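Local atomic coordinates of single-stranded DNA-binding protein (Enterobacter phage Enc34, PDB entry 5ODK), a protein that binds single-stranded DNA through an OB fold and probably serves in replication of the phage genome. Residues A[23-37]-A[49-63]. Sequence-based numbering, arbitrary orientation.
Sequences IKVSNVRCSYPHLDK and YSITLLMPKDTHGAI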
ATOM      1  N   ILE A  23      -1.297  -8.598  -2.297  1.00 10.62           N
ATOM      2  CA  ILE A  23      -1.569  -7.796  -3.471  1.00 11.44           C
ATOM      3  C   ILE A  23      -0.333  -6.954  -3.751  1.00 11.87           C
ATOM      4  O   ILE A  23       0.094  -6.167  -2.889  1.00 11.74           O
ATOM      5  CB  ILE A  23      -2.788  -6.866  -3.245  1.00 12.31           C
ATOM      6  CG1 ILE A  23      -3.998  -7.675  -2.778  1.00 13.67           C
ATOM      7  CG2 ILE A  23      -3.093  -6.076  -4.517  1.00 13.93           C
ATOM      8  CD1 ILE A  23      -5.124  -6.807  -2.268  1.00 15.86           C
ATOM      9  N   LYS A  24       0.203  -7.053  -4.964  1.00 11.82           N
ATOM     10  CA  LYS A  24       1.244  -6.129  -5.433  1.00 12.25           C
ATOM     11  C   LYS A  24       0.580  -5.016  -6.230  1.00 11.59           C
ATOM     12  O   LYS A  24      -0.177  -5.314  -7.157  1.00 12.41           O
ATOM     13  CB  LYS A  24       2.299  -6.829  -6.298  1.00 13.03           C
ATOM     14  CG  LYS A  24       3.429  -5.917  -6.758  1.00 14.19           C
ATOM     15  CD  LYS A  24       4.458  -6.694  -7.565  1.00 16.98           C
ATOM     16  CE  LYS A  24       5.587  -5.837  -8.063  1.00 20.21           C
ATOM     17  NZ  LYS A  24       6.577  -6.704  -8.781  1.00 23.39           N
ATOM     18  N   VAL A  25       0.818  -3.771  -5.840  1.00 11.82           N
ATOM     19  CA  VAL A  25       0.457  -2.592  -6.610  1.00 13.01           C
ATOM     20  C   VAL A  25       1.733  -2.035  -7.186  1.00 11.29           C
ATOM     21  O   VAL A  25       2.678  -1.721  -6.449  1.00 12.95           O
ATOM     22  CB  VAL A  25      -0.348  -1.552  -5.836  1.00 15.02           C
ATOM     23  CG1 VAL A  25      -1.718  -2.115  -5.487  1.00 17.39           C
ATOM     24  CG2 VAL A  25       0.373  -0.970  -4.651  1.00 15.23           C
ATOM     25  N   SER A  26       1.807  -1.977  -8.510  1.00 12.86           N
ATOM     26  CA  SER A  26       3.043  -1.626  -9.203  1.00 12.90           C
ATOM     27  C   SER A  26       2.971  -0.234  -9.768  1.00 13.45           C
ATOM     28  O   SER A  26       1.913   0.183 -10.269  1.00 14.24           O
ATOM     29  CB  SER A  26       3.370  -2.629 -10.283  1.00 15.82           C
ATOM     30  OG  SER A  26       3.421  -3.948  -9.753  1.00 20.63           O
ATOM     31  N   ASN A  27       4.095   0.481  -9.727  1.00 13.89           N
ATOM     32  CA  ASN A  27       4.209   1.782 -10.379  1.00 13.60           C
ATOM     33  C   ASN A  27       3.197   2.784  -9.839  1.00 13.37           C
ATOM     34  O   ASN A  27       2.302   3.279 -10.540  1.00 14.54           O
ATOM     35  CB  ASN A  27       4.131   1.586 -11.886  1.00 15.32           C
ATOM     36  CG  ASN A  27       5.140   0.577 -12.377  1.00 15.89           C
ATOM     37  OD1 ASN A  27       6.352   0.725 -12.076  1.00 18.13           O
ATOM     38  ND2 ASN A  27       4.672  -0.478 -13.056  1.00 18.91           N
ATOM     39  N   VAL A  28       3.383   3.069  -8.563  1.00 12.58           N
ATOM     40  CA  VAL A  28       2.561   4.026  -7.809  1.00 12.71           C
ATOM     41  C   VAL A  28       3.494   5.061  -7.192  1.00 11.29           C
ATOM     42  O   VAL A  28       4.686   4.771  -6.981  1.00 12.75           O
ATOM     43  CB  VAL A  28       1.694   3.332  -6.759  1.00 12.67           C
ATOM     44  CG1 VAL A  28       0.732   2.378  -7.447  1.00 14.29           C
ATOM     45  CG2 VAL A  28       2.538   2.614  -5.715  1.00 12.95           C
ATOM     46  N   ARG A  29       2.975   6.249  -6.902  1.00 11.54           N
ATOM     47  CA  ARG A  29       3.832   7.280  -6.336  1.00 12.02           C
ATOM     48  C   ARG A  29       3.699   7.256  -4.830  1.00 13.16           C
ATOM     49  O   ARG A  29       2.617   7.183  -4.287  1.00 17.79           O
ATOM     50  CB  ARG A  29       3.471   8.656  -6.918  1.00 13.95           C
ATOM     51  CG  ARG A  29       4.550   9.709  -6.838  1.00 16.31           C
ATOM     52  CD  ARG A  29       4.206  10.910  -7.705  1.00 17.99           C
ATOM     53  NE  ARG A  29       5.270  11.878  -7.626  1.00 19.98           N
ATOM     54  CZ  ARG A  29       5.190  13.102  -8.081  1.00 22.54           C
ATOM     55  NH1 ARG A  29       4.087  13.538  -8.677  1.00 28.48           N
ATOM     56  NH2 ARG A  29       6.217  13.908  -7.923  1.00 23.84           N
ATOM     57  N   CYS A  30       4.809   7.318  -4.122  1.00 13.15           N
ATOM     58  CA  CYS A  30       4.682   7.273  -2.697  1.00 14.35           C
ATOM     59  C   CYS A  30       4.657   8.639  -2.043  1.00 13.02           C
ATOM     60  O   CYS A  30       5.124   9.645  -2.585  1.00 13.73           O
ATOM     61  CB  CYS A  30       5.725   6.413  -2.035  1.00 16.33           C
ATOM     62  SG  CYS A  30       7.271   7.194  -1.770  1.00 20.02           S
ATOM     63  N   SER A  31       4.114   8.623  -0.836  0.80 12.57           N
ATOM     64  CA  SER A  31       3.928   9.801  -0.031  0.80 12.95           C
ATOM     65  C   SER A  31       4.118   9.387   1.446  0.80 12.78           C
ATOM     66  O   SER A  31       3.810   8.270   1.842  0.80 12.56           O
ATOM     67  CB  SER A  31       2.512  10.267  -0.340  0.80 16.96           C
ATOM     68  OG  SER A  31       2.142  11.331   0.451  0.80 18.85           O
ATOM     69  N   TYR A  32       4.648  10.305   2.249  1.00 12.53           N
ATOM     70  CA  TYR A  32       4.786  10.093   3.687  1.00 13.34           C
ATOM     71  C   TYR A  32       5.438   8.754   4.044  1.00 13.13           C
ATOM     72  O   TYR A  32       4.972   8.035   4.920  1.00 13.83           O
ATOM     73  CB  TYR A  32       3.437  10.243   4.400  1.00 14.45           C
ATOM     74  CG  TYR A  32       2.747  11.540   4.139  1.00 16.25           C
ATOM     75  CD1 TYR A  32       3.271  12.725   4.604  1.00 19.17           C
ATOM     76  CD2 TYR A  32       1.543  11.579   3.444  1.00 17.89           C
ATOM     77  CE1 TYR A  32       2.630  13.931   4.379  1.00 21.94           C
ATOM     78  CE2 TYR A  32       0.902  12.776   3.210  1.00 22.78           C
ATOM     79  CZ  TYR A  32       1.457  13.951   3.670  1.00 23.00           C
ATOM     80  OH  TYR A  32       0.838  15.170   3.471  1.00 32.15           O
ATOM     81  N   PRO A  33       6.585   8.424   3.401  1.00 13.37           N
ATOM     82  CA  PRO A  33       7.231   7.172   3.779  1.00 12.92           C
ATOM     83  C   PRO A  33       7.817   7.200   5.191  1.00 13.09           C
ATOM     84  O   PRO A  33       8.481   8.187   5.568  1.00 14.69           O
ATOM     85  CB  PRO A  33       8.358   7.020   2.768  1.00 14.74           C
ATOM     86  CG  PRO A  33       8.681   8.440   2.380  1.00 16.02           C
ATOM     87  CD  PRO A  33       7.325   9.116   2.356  1.00 14.10           C
ATOM     88  N   HIS A  34       7.547   6.132   5.929  1.00 11.95           N
ATOM     89  CA  HIS A  34       8.168   5.838   7.232  1.00 11.90           C
ATOM     90  C   HIS A  34       8.591   4.403   7.212  1.00 11.46           C
ATOM     91  O   HIS A  34       7.960   3.523   7.755  1.00 12.37           O
ATOM     92  CB  HIS A  34       7.239   6.159   8.378  1.00 13.81           C
ATOM     93  CG  HIS A  34       6.955   7.609   8.513  1.00 16.52           C
ATOM     94  ND1 HIS A  34       7.890   8.508   8.990  1.00 20.90           N
ATOM     95  CD2 HIS A  34       5.879   8.335   8.165  1.00 18.15           C
ATOM     96  CE1 HIS A  34       7.380   9.726   8.975  1.00 25.39           C
ATOM     97  NE2 HIS A  34       6.151   9.647   8.488  1.00 24.30           N
ATOM     98  N   LEU A  35       9.701   4.196   6.510  1.00 12.27           N
ATOM     99  CA  LEU A  35      10.280   2.876   6.265  1.00 12.31           C
ATOM    100  C   LEU A  35      11.589   2.658   7.012  1.00 13.15           C
ATOM    101  O   LEU A  35      12.070   1.530   7.114  1.00 14.38           O
ATOM    102  CB  LEU A  35      10.526   2.666   4.787  1.00 12.05           C
ATOM    103  CG  LEU A  35       9.327   2.857   3.872  1.00 12.24           C
ATOM    104  CD1 LEU A  35       9.737   2.656   2.425  1.00 12.86           C
ATOM    105  CD2 LEU A  35       8.156   1.950   4.224  1.00 13.45           C
ATOM    106  N   ASP A  36      12.157   3.759   7.477  1.00 14.11           N
ATOM    107  CA  ASP A  36      13.465   3.766   8.100  1.00 15.10           C
ATOM    108  C   ASP A  36      13.420   3.333   9.539  1.00 16.54           C
ATOM    109  O   ASP A  36      14.290   2.548   9.998  1.00 20.18           O
ATOM    110  CB  ASP A  36      14.125   5.149   7.916  1.00 16.29           C
ATOM    111  CG  ASP A  36      13.322   6.325   8.408  1.00 16.51           C
ATOM    112  OD1 ASP A  36      12.058   6.256   8.517  1.00 17.47           O
ATOM    113  OD2 ASP A  36      13.944   7.395   8.636  1.00 19.26           O
ATOM    114  N   LYS A  37      12.480   3.920  10.257  1.00 18.28           N
ATOM    115  CA  LYS A  37      12.289   3.720  11.651  1.00 21.21           C
ATOM    116  C   LYS A  37      10.784   3.862  11.864  1.00 19.55           C
ATOM    117  O   LYS A  37      10.081   4.630  11.162  1.00 21.71           O
ATOM    118  CB  LYS A  37      13.081   4.755  12.492  1.00 23.36           C
ATOM    119  CG  LYS A  37      14.597   4.599  12.387  1.00 25.02           C
ATOM    120  CD  LYS A  37      15.388   5.566  13.238  1.00 28.20           C
ATOM    121  CE  LYS A  37      16.870   5.428  12.930  1.00 28.98           C
ATOM    122  NZ  LYS A  37      17.627   6.377  13.771  1.00 30.76           N
ATOM    123  N   TYR A  49       5.727   1.307  10.995  1.00 12.81           N
ATOM    124  CA  TYR A  49       6.194   1.677   9.657  1.00 11.96           C
ATOM    125  C   TYR A  49       4.959   1.989   8.793  1.00 11.57           C
ATOM    126  O   TYR A  49       3.901   1.398   9.011  1.00 13.59           O
ATOM    127  CB  TYR A  49       6.982   0.524   9.073  1.00 12.46           C
ATOM    128  CG  TYR A  49       8.195   0.156   9.892  1.00 12.19           C
ATOM    129  CD1 TYR A  49       8.126  -0.750  10.911  1.00 14.55           C
ATOM    130  CD2 TYR A  49       9.421   0.741   9.637  1.00 13.61           C
ATOM    131  CE1 TYR A  49       9.240  -1.067  11.687  1.00 15.67           C
ATOM    132  CE2 TYR A  49      10.545   0.421  10.390  1.00 15.80           C
ATOM    133  CZ  TYR A  49      10.448  -0.483  11.416  1.00 16.17           C
ATOM    134  OH  TYR A  49      11.572  -0.809  12.130  1.00 18.95           O
ATOM    135  N   SER A  50       5.094   2.879   7.832  1.00 11.13           N
ATOM    136  CA  SER A  50       3.933   3.234   7.018  1.00 11.41           C
ATOM    137  C   SER A  50       4.330   3.842   5.678  1.00 10.93           C
ATOM    138  O   SER A  50       5.476   4.295   5.508  1.00 12.03           O
ATOM    139  CB  SER A  50       3.016   4.172   7.798  1.00 14.78           C
ATOM    140  OG  SER A  50       3.660   5.391   8.027  1.00 16.98           O
ATOM    141  N   ILE A  51       3.375   3.916   4.772  1.00 11.83           N
ATOM    142  CA  ILE A  51       3.522   4.640   3.543  1.00 11.68           C
ATOM    143  C   ILE A  51       2.120   4.940   3.002  1.00 12.14           C
ATOM    144  O   ILE A  51       1.161   4.201   3.321  1.00 13.10           O
ATOM    145  CB  ILE A  51       4.353   3.812   2.507  1.00 12.19           C
ATOM    146  CG1 ILE A  51       4.963   4.682   1.418  1.00 13.11           C
ATOM    147  CG2 ILE A  51       3.497   2.682   1.934  1.00 13.31           C
ATOM    148  CD1 ILE A  51       6.082   3.953   0.668  1.00 15.04           C
ATOM    149  N   THR A  52       2.027   5.995   2.198  1.00 11.54           N
ATOM    150  CA  THR A  52       0.861   6.253   1.386  1.00 11.67           C
ATOM    151  C   THR A  52       1.273   6.003  -0.068  1.00 11.73           C
ATOM    152  O   THR A  52       2.358   6.400  -0.504  1.00 13.23           O
ATOM    153  CB  THR A  52       0.347   7.682   1.616  1.00 14.48           C
ATOM    154  OG1 THR A  52      -0.152   7.771   2.953  1.00 19.35           O
ATOM    155  CG2 THR A  52      -0.771   8.014   0.619  1.00 15.97           C
ATOM    156  N   LEU A  53       0.390   5.355  -0.814  1.00 11.33           N
ATOM    157  CA  LEU A  53       0.616   5.031  -2.228  1.00 11.92           C
ATOM    158  C   LEU A  53      -0.431   5.746  -3.043  1.00 12.32           C
ATOM    159  O   LEU A  53      -1.635   5.627  -2.762  1.00 14.72           O
ATOM    160  CB  LEU A  53       0.557   3.536  -2.450  1.00 12.77           C
ATOM    161  CG  LEU A  53       1.477   2.698  -1.564  1.00 12.92           C
ATOM    162  CD1 LEU A  53       1.179   1.229  -1.747  1.00 14.82           C
ATOM    163  CD2 LEU A  53       2.963   2.952  -1.815  1.00 13.70           C
ATOM    164  N   LEU A  54       0.004   6.524  -4.032  1.00 12.84           N
ATOM    165  CA  LEU A  54      -0.868   7.240  -4.918  1.00 12.39           C
ATOM    166  C   LEU A  54      -0.906   6.474  -6.218  1.00 12.76           C
ATOM    167  O   LEU A  54       0.094   6.387  -6.953  1.00 13.25           O
ATOM    168  CB  LEU A  54      -0.332   8.642  -5.111  1.00 13.98           C
ATOM    169  CG  LEU A  54      -0.173   9.446  -3.839  1.00 15.19           C
ATOM    170  CD1 LEU A  54       0.459  10.778  -4.154  1.00 17.17           C
ATOM    171  CD2 LEU A  54      -1.490   9.632  -3.088  1.00 16.72           C
ATOM    172  N   MET A  55      -2.058   5.860  -6.503  1.00 13.61           N
ATOM    173  CA  MET A  55      -2.159   4.916  -7.594  1.00 14.10           C
ATOM    174  C   MET A  55      -2.973   5.551  -8.732  1.00 14.05           C
ATOM    175  O   MET A  55      -4.179   5.761  -8.588  1.00 14.13           O
ATOM    176  CB  MET A  55      -2.800   3.634  -7.063  1.00 16.24           C
ATOM    177  CG  MET A  55      -2.905   2.552  -8.076  1.00 17.14           C
ATOM    178  SD  MET A  55      -3.294   0.969  -7.310  1.00 17.96           S
ATOM    179  CE  MET A  55      -5.033   1.155  -7.003  1.00 17.30           C
ATOM    180  N   PRO A  56      -2.336   5.880  -9.884  1.00 12.91           N
ATOM    181  CA  PRO A  56      -3.087   6.530 -10.982  1.00 14.25           C
ATOM    182  C   PRO A  56      -4.274   5.705 -11.453  1.00 15.00           C
ATOM    183  O   PRO A  56      -4.147   4.537 -11.827  1.00 16.08           O
ATOM    184  CB  PRO A  56      -2.039   6.699 -12.062  1.00 15.07           C
ATOM    185  CG  PRO A  56      -0.752   6.855 -11.302  1.00 15.65           C
ATOM    186  CD  PRO A  56      -0.883   5.899 -10.139  1.00 14.63           C
ATOM    187  N   LYS A  57      -5.442   6.326 -11.414  1.00 14.94           N
ATOM    188  CA  LYS A  57      -6.674   5.606 -11.763  1.00 14.76           C
ATOM    189  C   LYS A  57      -6.659   5.060 -13.182  1.00 16.21           C
ATOM    190  O   LYS A  57      -7.127   3.946 -13.416  1.00 19.57           O
ATOM    191  CB  LYS A  57      -7.882   6.519 -11.608  1.00 15.90           C
ATOM    192  CG  LYS A  57      -8.185   6.950 -10.183  1.00 15.06           C
ATOM    193  CD  LYS A  57      -9.415   7.826 -10.129  1.00 17.06           C
ATOM    194  CE  LYS A  57      -9.867   8.168  -8.719  1.00 16.47           C
ATOM    195  NZ  LYS A  57     -11.020   9.099  -8.771  1.00 18.27           N
ATOM    196  N   ASP A  58      -6.126   5.841 -14.122  1.00 16.74           N
ATOM    197  CA  ASP A  58      -6.222   5.505 -15.537  1.00 19.24           C
ATOM    198  C   ASP A  58      -5.394   4.309 -15.920  1.00 18.03           C
ATOM    199  O   ASP A  58      -5.692   3.697 -16.908  1.00 22.50           O
ATOM    200  CB  ASP A  58      -5.951   6.719 -16.441  1.00 22.95           C
ATOM    201  CG  ASP A  58      -4.533   7.273 -16.360  1.00 25.36           C
ATOM    202  OD1 ASP A  58      -3.738   6.938 -15.459  1.00 24.78           O
ATOM    203  OD2 ASP A  58      -4.228   8.107 -17.247  1.00 35.33           O
ATOM    204  N   THR A  59      -4.394   3.941 -15.122  1.00 16.37           N
ATOM    205  CA  THR A  59      -3.532   2.782 -15.409  1.00 16.34           C
ATOM    206  C   THR A  59      -3.605   1.665 -14.363  1.00 15.91           C
ATOM    207  O   THR A  59      -2.846   0.684 -14.432  1.00 18.42           O
ATOM    208  CB  THR A  59      -2.076   3.241 -15.531  1.00 17.39           C
ATOM    209  OG1 THR A  59      -1.741   3.944 -14.329  1.00 18.57           O
ATOM    210  CG2 THR A  59      -1.914   4.128 -16.743  1.00 19.06           C
ATOM    211  N   HIS A  60      -4.538   1.777 -13.425  1.00 14.56           N
ATOM    212  CA  HIS A  60      -4.654   0.797 -12.346  1.00 15.02           C
ATOM    213  C   HIS A  60      -6.079   0.335 -12.105  1.00 15.76           C
ATOM    214  O   HIS A  60      -6.372  -0.153 -11.018  1.00 15.02           O
ATOM    215  CB  HIS A  60      -4.049   1.303 -11.032  1.00 13.94           C
ATOM    216  CG  HIS A  60      -2.567   1.537 -11.097  1.00 14.26           C
ATOM    217  ND1 HIS A  60      -2.008   2.638 -11.704  1.00 14.63           N
ATOM    218  CD2 HIS A  60      -1.542   0.822 -10.590  1.00 15.96           C
ATOM    219  CE1 HIS A  60      -0.683   2.592 -11.572  1.00 15.00           C
ATOM    220  NE2 HIS A  60      -0.376   1.492 -10.903  1.00 16.49           N
ATOM    221  N   GLY A  61      -6.937   0.396 -13.132  1.00 15.64           N
ATOM    222  CA  GLY A  61      -8.315  -0.026 -12.931  1.00 16.60           C
ATOM    223  C   GLY A  61      -8.486  -1.481 -12.520  1.00 16.82           C
ATOM    224  O   GLY A  61      -9.252  -1.791 -11.617  1.00 17.15           O
ATOM    225  N   ALA A  62      -7.796  -2.390 -13.194  1.00 16.37           N
ATOM    226  CA  ALA A  62      -7.944  -3.816 -12.890  1.00 17.73           C
ATOM    227  C   ALA A  62      -7.459  -4.166 -11.505  1.00 16.31           C
ATOM    228  O   ALA A  62      -8.110  -4.912 -10.784  1.00 16.27           O
ATOM    229  CB  ALA A  62      -7.234  -4.665 -13.934  1.00 19.53           C
ATOM    230  N   ILE A  63      -6.305  -3.633 -11.113  1.00 14.99           N
ATOM    231  CA  ILE A  63      -5.811  -3.950  -9.784  1.00 14.00           C
ATOM    232  C   ILE A  63      -6.679  -3.295  -8.710  1.00 13.78           C
ATOM    233  O   ILE A  63      -6.878  -3.881  -7.654  1.00 13.83           O
ATOM    234  CB  ILE A  63      -4.289  -3.660  -9.608  1.00 13.76           C
ATOM    235  CG1 ILE A  63      -3.734  -4.311  -8.314  1.00 14.92           C
ATOM    236  CG2 ILE A  63      -4.001  -2.188  -9.694  1.00 14.08           C
ATOM    237  CD1 ILE A  63      -3.790  -5.816  -8.302  1.00 14.54           C
TER
HETATM  238  O   HOH W   1       2.804   7.352   6.253  1.00 27.39           O
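Strands 28-34 and 49-56 form an antiparallel ladder in the curled sheet of this OB fold. R29-L54, S31-T52 and H34-S50 are its hydrogen-bonded pairs, with side chains on one face. In the first, L54 N donates to R29 O at 2.7 Å. A beta bulge between S31 and H34 shifts the register by one. There a water bridges Y32 O and S50 OG. S50 OG also lies 3.7 Å from H34 CD2, at the edge of the imidazole.

The opposite face carries C30 and L53, where the packing is apolar. V28 straddles two partners: CG2 touches L53 CB, and CG1 meets M55 CG at 3.7 Å. V25 comes from the preceding strand, beyond the corner at N27. V25 CG2 packs on L53 CD1 at 3.7 Å, and V25 CG1 touches M55 SD. M55 CG is anti to the backbone N (chi1 -177°) and lies above one face of the H60 ring, offset toward the rim.

H60, the N-cap residue of helix 61-76, ties this corner down. H60 NE2 donates to S26 O at 2.7 Å, within the ring plane and almost in line with the carbonyl. H60 ND1 donates to P56 O at 2.9 Å, tilted from the ring plane.

Two carbonyl partners would favour a protonated ring, though this is not settled. The two bonds would fix its rotation and link the strand corner to the turn before the helix.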